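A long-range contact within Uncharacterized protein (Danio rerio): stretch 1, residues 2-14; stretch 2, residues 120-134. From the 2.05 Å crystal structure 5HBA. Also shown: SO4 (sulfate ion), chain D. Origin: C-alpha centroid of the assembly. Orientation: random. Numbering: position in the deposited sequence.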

# COMPACT_ATOMS: atom_id res chain seq x y z
N GLU A 2 13.35 18.90 -4.60
CA GLU A 2 13.77 17.67 -3.94
C GLU A 2 13.35 17.63 -2.47
O GLU A 2 13.56 18.59 -1.73
CB GLU A 2 15.29 17.48 -4.06
CG GLU A 2 15.85 16.26 -3.34
CD GLU A 2 16.15 16.51 -1.87
OE1 GLU A 2 16.71 17.58 -1.55
OE2 GLU A 2 15.81 15.64 -1.04
N LYS A 3 12.75 16.52 -2.06
CA LYS A 3 12.41 16.29 -0.66
C LYS A 3 12.65 14.81 -0.30
O LYS A 3 12.97 14.02 -1.19
CB LYS A 3 10.96 16.73 -0.37
CG LYS A 3 9.89 16.11 -1.25
CD LYS A 3 8.54 16.73 -0.92
CE LYS A 3 7.48 16.34 -1.94
NZ LYS A 3 6.16 16.94 -1.60
N PRO A 4 12.54 14.45 0.99
CA PRO A 4 12.72 13.03 1.35
C PRO A 4 11.78 12.10 0.60
O PRO A 4 10.56 12.33 0.57
CB PRO A 4 12.39 13.01 2.84
CG PRO A 4 12.81 14.38 3.33
CD PRO A 4 12.46 15.31 2.19
N ALA A 5 12.36 11.05 0.02
CA ALA A 5 11.64 10.00 -0.71
C ALA A 5 12.59 8.84 -0.84
O ALA A 5 13.70 9.00 -1.38
CB ALA A 5 11.23 10.49 -2.10
N PHE A 6 12.18 7.66 -0.37
CA PHE A 6 13.04 6.49 -0.47
C PHE A 6 12.30 5.21 -0.85
O PHE A 6 11.08 5.08 -0.63
CB PHE A 6 13.80 6.25 0.85
CG PHE A 6 12.93 5.70 1.95
CD1 PHE A 6 12.73 4.33 2.08
CD2 PHE A 6 12.32 6.55 2.85
CE1 PHE A 6 11.92 3.82 3.08
CE2 PHE A 6 11.50 6.05 3.87
CZ PHE A 6 11.30 4.68 3.98
N SER A 7 13.05 4.27 -1.40
CA SER A 7 12.56 2.94 -1.70
C SER A 7 13.74 1.99 -1.53
O SER A 7 14.75 2.09 -2.26
CB SER A 7 12.03 2.89 -3.14
OG SER A 7 11.53 1.60 -3.43
N VAL A 8 13.62 1.09 -0.57
CA VAL A 8 14.70 0.14 -0.27
C VAL A 8 14.22 -1.30 -0.36
O VAL A 8 13.07 -1.61 -0.02
CB VAL A 8 15.33 0.41 1.13
CG1 VAL A 8 16.10 1.73 1.11
CG2 VAL A 8 14.24 0.45 2.21
N LEU A 9 15.10 -2.18 -0.85
CA LEU A 9 14.74 -3.57 -1.12
C LEU A 9 15.59 -4.55 -0.32
O LEU A 9 16.81 -4.38 -0.18
CB LEU A 9 14.89 -3.85 -2.62
CG LEU A 9 14.91 -5.29 -3.15
CD1 LEU A 9 13.56 -5.99 -3.00
CD2 LEU A 9 15.35 -5.30 -4.61
N ARG A 10 14.95 -5.59 0.20
CA ARG A 10 15.67 -6.68 0.83
C ARG A 10 15.42 -7.93 0.02
O ARG A 10 14.27 -8.37 -0.08
CB ARG A 10 15.19 -6.92 2.27
CG ARG A 10 15.96 -8.06 2.95
CD ARG A 10 15.37 -8.46 4.30
NE ARG A 10 16.09 -9.62 4.83
CZ ARG A 10 17.12 -9.54 5.67
NH1 ARG A 10 17.54 -8.35 6.10
NH2 ARG A 10 17.71 -10.65 6.09
N ASN A 11 16.48 -8.47 -0.58
CA ASN A 11 16.41 -9.72 -1.33
C ASN A 11 17.72 -10.48 -1.15
O ASN A 11 18.68 -10.26 -1.88
CB ASN A 11 16.17 -9.46 -2.82
CG ASN A 11 15.87 -10.74 -3.61
OD1 ASN A 11 15.37 -11.72 -3.06
ND2 ASN A 11 16.17 -10.73 -4.90
N GLU A 12 17.75 -11.36 -0.15
CA GLU A 12 18.99 -12.02 0.26
C GLU A 12 18.72 -13.36 0.94
O GLU A 12 17.58 -13.67 1.33
CB GLU A 12 19.80 -11.10 1.17
CG GLU A 12 18.99 -10.47 2.29
CD GLU A 12 19.79 -9.47 3.13
OE1 GLU A 12 20.63 -9.91 3.94
OE2 GLU A 12 19.56 -8.25 3.01
N THR A 13 19.78 -14.15 1.08
CA THR A 13 19.70 -15.49 1.67
C THR A 13 19.63 -15.40 3.19
O THR A 13 19.06 -16.27 3.85
CB THR A 13 20.90 -16.38 1.22
OG1 THR A 13 20.95 -16.43 -0.21
CG2 THR A 13 20.77 -17.82 1.76
N SER A 14 20.20 -14.34 3.76
CA SER A 14 20.25 -14.21 5.22
C SER A 14 18.86 -14.12 5.84
O SER A 14 17.97 -13.46 5.29
CB SER A 14 21.05 -12.97 5.63
OG SER A 14 22.38 -13.05 5.16
S SO4 D . 23.30 -13.16 0.84
O1 SO4 D . 24.09 -11.95 0.66
O2 SO4 D . 22.75 -13.19 2.19
O3 SO4 D . 22.18 -13.18 -0.12
O4 SO4 D . 24.12 -14.36 0.63
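Stretch 2, residues 120-134: KRLYAVFNGFLIYRN

Antiparallel pairing of the N-terminal strand with the C-terminal segment of the same chain. Stretch 2 is extended almost throughout; its main strand, roughly Tyr123 to Leu130, runs beside strand 5-10 at 177°, with the axes approaching to 4.6 Å, and the chain turns a corner at Ile131. Together the two stretches bury 1085 Å².

The register pairs Ala5 with Phe129, Phe6 with Gly128, Ser7 with Asn127, Val8 with Phe126, Leu9 with Val125 and Arg10 with Ala124. Hydrogen bonds come in couples at alternate pairs: Phe6 N to Gly128 O (2.7 Å) and Gly128 N to Phe6 O (3.0 Å); Val8 N to Phe126 O and Phe126 N to Val8 O (both 2.9 Å); Arg10 N to Ala124 O (2.7 Å) and Ala124 N to Arg10 O (3.1 Å). Leu130 N extends the ladder to Pro4 O (2.9 Å). At the intervening pairs the CA atoms draw closer, to 4.0 Å between Ala5 CA and Phe129 CA, and CA-H...O contacts fill in, such as Ala5 CA to Gly128 O at 3.2 Å.

On the face carrying Phe6, Val8 and Arg10, the Phe6 ring turns its edge to the face of Phe126 (planes at 78°; CE1 of Phe6 to CD2 of Phe126, 4.0 Å). Its own face covers Gly128, whose CA lies 4.0 Å from the Phe6 ring centroid; a CB there would come within 2.5 Å of Phe6 CE2, so the ring occupies the space left by the absent side chain. Val8 CG2 rests 3.6 Å from Phe126 CB. On the opposite face, Leu9 CD1 meets Tyr123 CE1 (3.8 Å) and Val125 CG2 (3.9 Å), while Ala5 CB touches Phe129 CB (3.9 Å). Pro4 CD lies 4.0 Å from Leu130 CB.

Between Leu9 and Ala5, Ser7 OG donates to Asn127 OD1 at 2.6 Å, a short bond within the same face. Beyond the ladder, Arg121 reaches back to stretch 1, its NE and NH2 each making a weak hydrogen bond to Glu12 O (both 3.0 Å), with Thr13 CA over one face of the guanidinium. At the other end, Arg133 NH2 approaches Glu2 O to 3.7 Å.

Where direct strand pairing gives way, water 1 accepts from Arg10 NE (3.1 Å) and Leu122 N (2.9 Å), bridging the stretches. Water 2 accepts from Glu12 N (2.9 Å) and donates weakly to Leu122 O (2.8 Å).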

# COMPACT_ATOMS: atom_id res chain seq x y z
N LYS A 120 13.43 -16.30 9.65
CA LYS A 120 13.37 -16.80 8.28
C LYS A 120 13.80 -15.74 7.28
O LYS A 120 13.87 -14.54 7.61
CB LYS A 120 11.95 -17.23 7.89
CG LYS A 120 11.12 -17.89 8.95
CD LYS A 120 9.70 -18.13 8.40
CE LYS A 120 8.62 -17.90 9.45
NZ LYS A 120 7.25 -17.81 8.85
N ARG A 121 14.07 -16.18 6.06
CA ARG A 121 14.34 -15.26 4.96
C ARG A 121 13.15 -14.34 4.80
O ARG A 121 11.99 -14.72 5.08
CB ARG A 121 14.56 -16.01 3.65
CG ARG A 121 15.78 -16.90 3.62
CD ARG A 121 16.04 -17.41 2.19
NE ARG A 121 16.10 -16.30 1.24
CZ ARG A 121 16.32 -16.41 -0.07
NH1 ARG A 121 16.52 -17.60 -0.62
NH2 ARG A 121 16.35 -15.32 -0.83
N LEU A 122 13.42 -13.12 4.33
CA LEU A 122 12.34 -12.15 4.17
C LEU A 122 12.58 -11.26 2.96
O LEU A 122 13.61 -10.58 2.87
CB LEU A 122 12.21 -11.28 5.42
CG LEU A 122 11.22 -10.11 5.39
CD1 LEU A 122 9.78 -10.59 5.52
CD2 LEU A 122 11.57 -9.11 6.51
N TYR A 123 11.63 -11.27 2.03
CA TYR A 123 11.67 -10.35 0.90
C TYR A 123 10.90 -9.12 1.33
O TYR A 123 9.80 -9.23 1.87
CB TYR A 123 10.98 -11.00 -0.29
CG TYR A 123 10.88 -10.14 -1.53
CD1 TYR A 123 11.94 -10.05 -2.43
CD2 TYR A 123 9.70 -9.45 -1.82
CE1 TYR A 123 11.84 -9.28 -3.58
CE2 TYR A 123 9.60 -8.67 -2.96
CZ TYR A 123 10.66 -8.59 -3.83
OH TYR A 123 10.55 -7.82 -4.97
N ALA A 124 11.48 -7.94 1.14
CA ALA A 124 10.80 -6.73 1.58
C ALA A 124 11.11 -5.50 0.74
O ALA A 124 12.27 -5.26 0.40
CB ALA A 124 11.11 -6.46 3.08
N VAL A 125 10.07 -4.74 0.41
CA VAL A 125 10.21 -3.42 -0.20
C VAL A 125 9.63 -2.41 0.79
O VAL A 125 8.48 -2.54 1.21
CB VAL A 125 9.48 -3.34 -1.57
CG1 VAL A 125 9.60 -1.94 -2.16
CG2 VAL A 125 10.05 -4.37 -2.56
N PHE A 126 10.43 -1.42 1.19
CA PHE A 126 10.01 -0.44 2.18
C PHE A 126 10.11 0.92 1.50
O PHE A 126 11.17 1.29 0.98
CB PHE A 126 10.95 -0.49 3.39
CG PHE A 126 10.51 0.32 4.58
CD1 PHE A 126 9.19 0.73 4.73
CD2 PHE A 126 11.44 0.69 5.55
CE1 PHE A 126 8.79 1.47 5.84
CE2 PHE A 126 11.05 1.44 6.67
CZ PHE A 126 9.72 1.83 6.81
N ASN A 127 8.99 1.65 1.48
CA ASN A 127 8.91 2.93 0.77
C ASN A 127 8.44 4.06 1.68
O ASN A 127 7.68 3.84 2.63
CB ASN A 127 7.94 2.81 -0.41
CG ASN A 127 8.33 1.70 -1.36
OD1 ASN A 127 9.49 1.59 -1.77
ND2 ASN A 127 7.35 0.87 -1.72
N GLY A 128 8.86 5.29 1.36
CA GLY A 128 8.43 6.43 2.15
C GLY A 128 8.74 7.77 1.51
O GLY A 128 9.67 7.88 0.72
N PHE A 129 7.97 8.79 1.87
CA PHE A 129 8.23 10.14 1.36
C PHE A 129 7.55 11.22 2.20
O PHE A 129 6.54 10.97 2.87
CB PHE A 129 7.84 10.27 -0.13
CG PHE A 129 6.45 9.80 -0.44
CD1 PHE A 129 5.37 10.65 -0.29
CD2 PHE A 129 6.24 8.51 -0.89
CE1 PHE A 129 4.09 10.22 -0.58
CE2 PHE A 129 4.95 8.07 -1.18
CZ PHE A 129 3.88 8.92 -1.03
N LEU A 130 8.14 12.41 2.18
CA LEU A 130 7.57 13.57 2.86
C LEU A 130 6.28 14.00 2.17
O LEU A 130 6.24 14.09 0.94
CB LEU A 130 8.57 14.73 2.85
CG LEU A 130 8.05 16.05 3.45
CD1 LEU A 130 7.95 15.92 4.95
CD2 LEU A 130 8.93 17.23 3.08
N ILE A 131 5.24 14.26 2.95
CA ILE A 131 4.02 14.86 2.41
C ILE A 131 4.11 16.39 2.52
O ILE A 131 3.91 17.10 1.53
CB ILE A 131 2.76 14.33 3.11
CG1 ILE A 131 2.62 12.81 2.90
CG2 ILE A 131 1.52 15.07 2.61
CD1 ILE A 131 1.62 12.15 3.87
N TYR A 132 4.41 16.89 3.71
CA TYR A 132 4.65 18.32 3.87
C TYR A 132 5.58 18.63 5.05
O TYR A 132 5.63 17.88 6.03
CB TYR A 132 3.32 19.09 3.98
CG TYR A 132 2.60 19.00 5.31
CD1 TYR A 132 2.98 19.80 6.39
CD2 TYR A 132 1.51 18.14 5.48
CE1 TYR A 132 2.32 19.73 7.60
CE2 TYR A 132 0.84 18.07 6.70
CZ TYR A 132 1.25 18.87 7.76
OH TYR A 132 0.61 18.82 8.98
N ARG A 133 6.31 19.74 4.94
CA ARG A 133 7.24 20.16 5.99
C ARG A 133 6.54 20.80 7.18
O ARG A 133 5.69 21.67 7.01
CB ARG A 133 8.26 21.17 5.42
CG ARG A 133 9.33 20.55 4.57
CD ARG A 133 10.20 21.61 3.92
NE ARG A 133 11.37 21.02 3.27
CZ ARG A 133 11.38 20.52 2.04
NH1 ARG A 133 10.28 20.55 1.29
NH2 ARG A 133 12.50 20.00 1.54
N ASN A 134 6.93 20.36 8.39
CA ASN A 134 6.42 20.93 9.64
C ASN A 134 6.87 22.37 9.79
O ASN A 134 8.00 22.62 10.24
CB ASN A 134 6.94 20.14 10.86
CG ASN A 134 5.92 19.16 11.42
OD1 ASN A 134 4.71 19.30 11.20
ND2 ASN A 134 6.41 18.17 12.17
O HOH W 1 16.12 -12.46 3.66
O HOH W 2 15.15 -11.92 1.02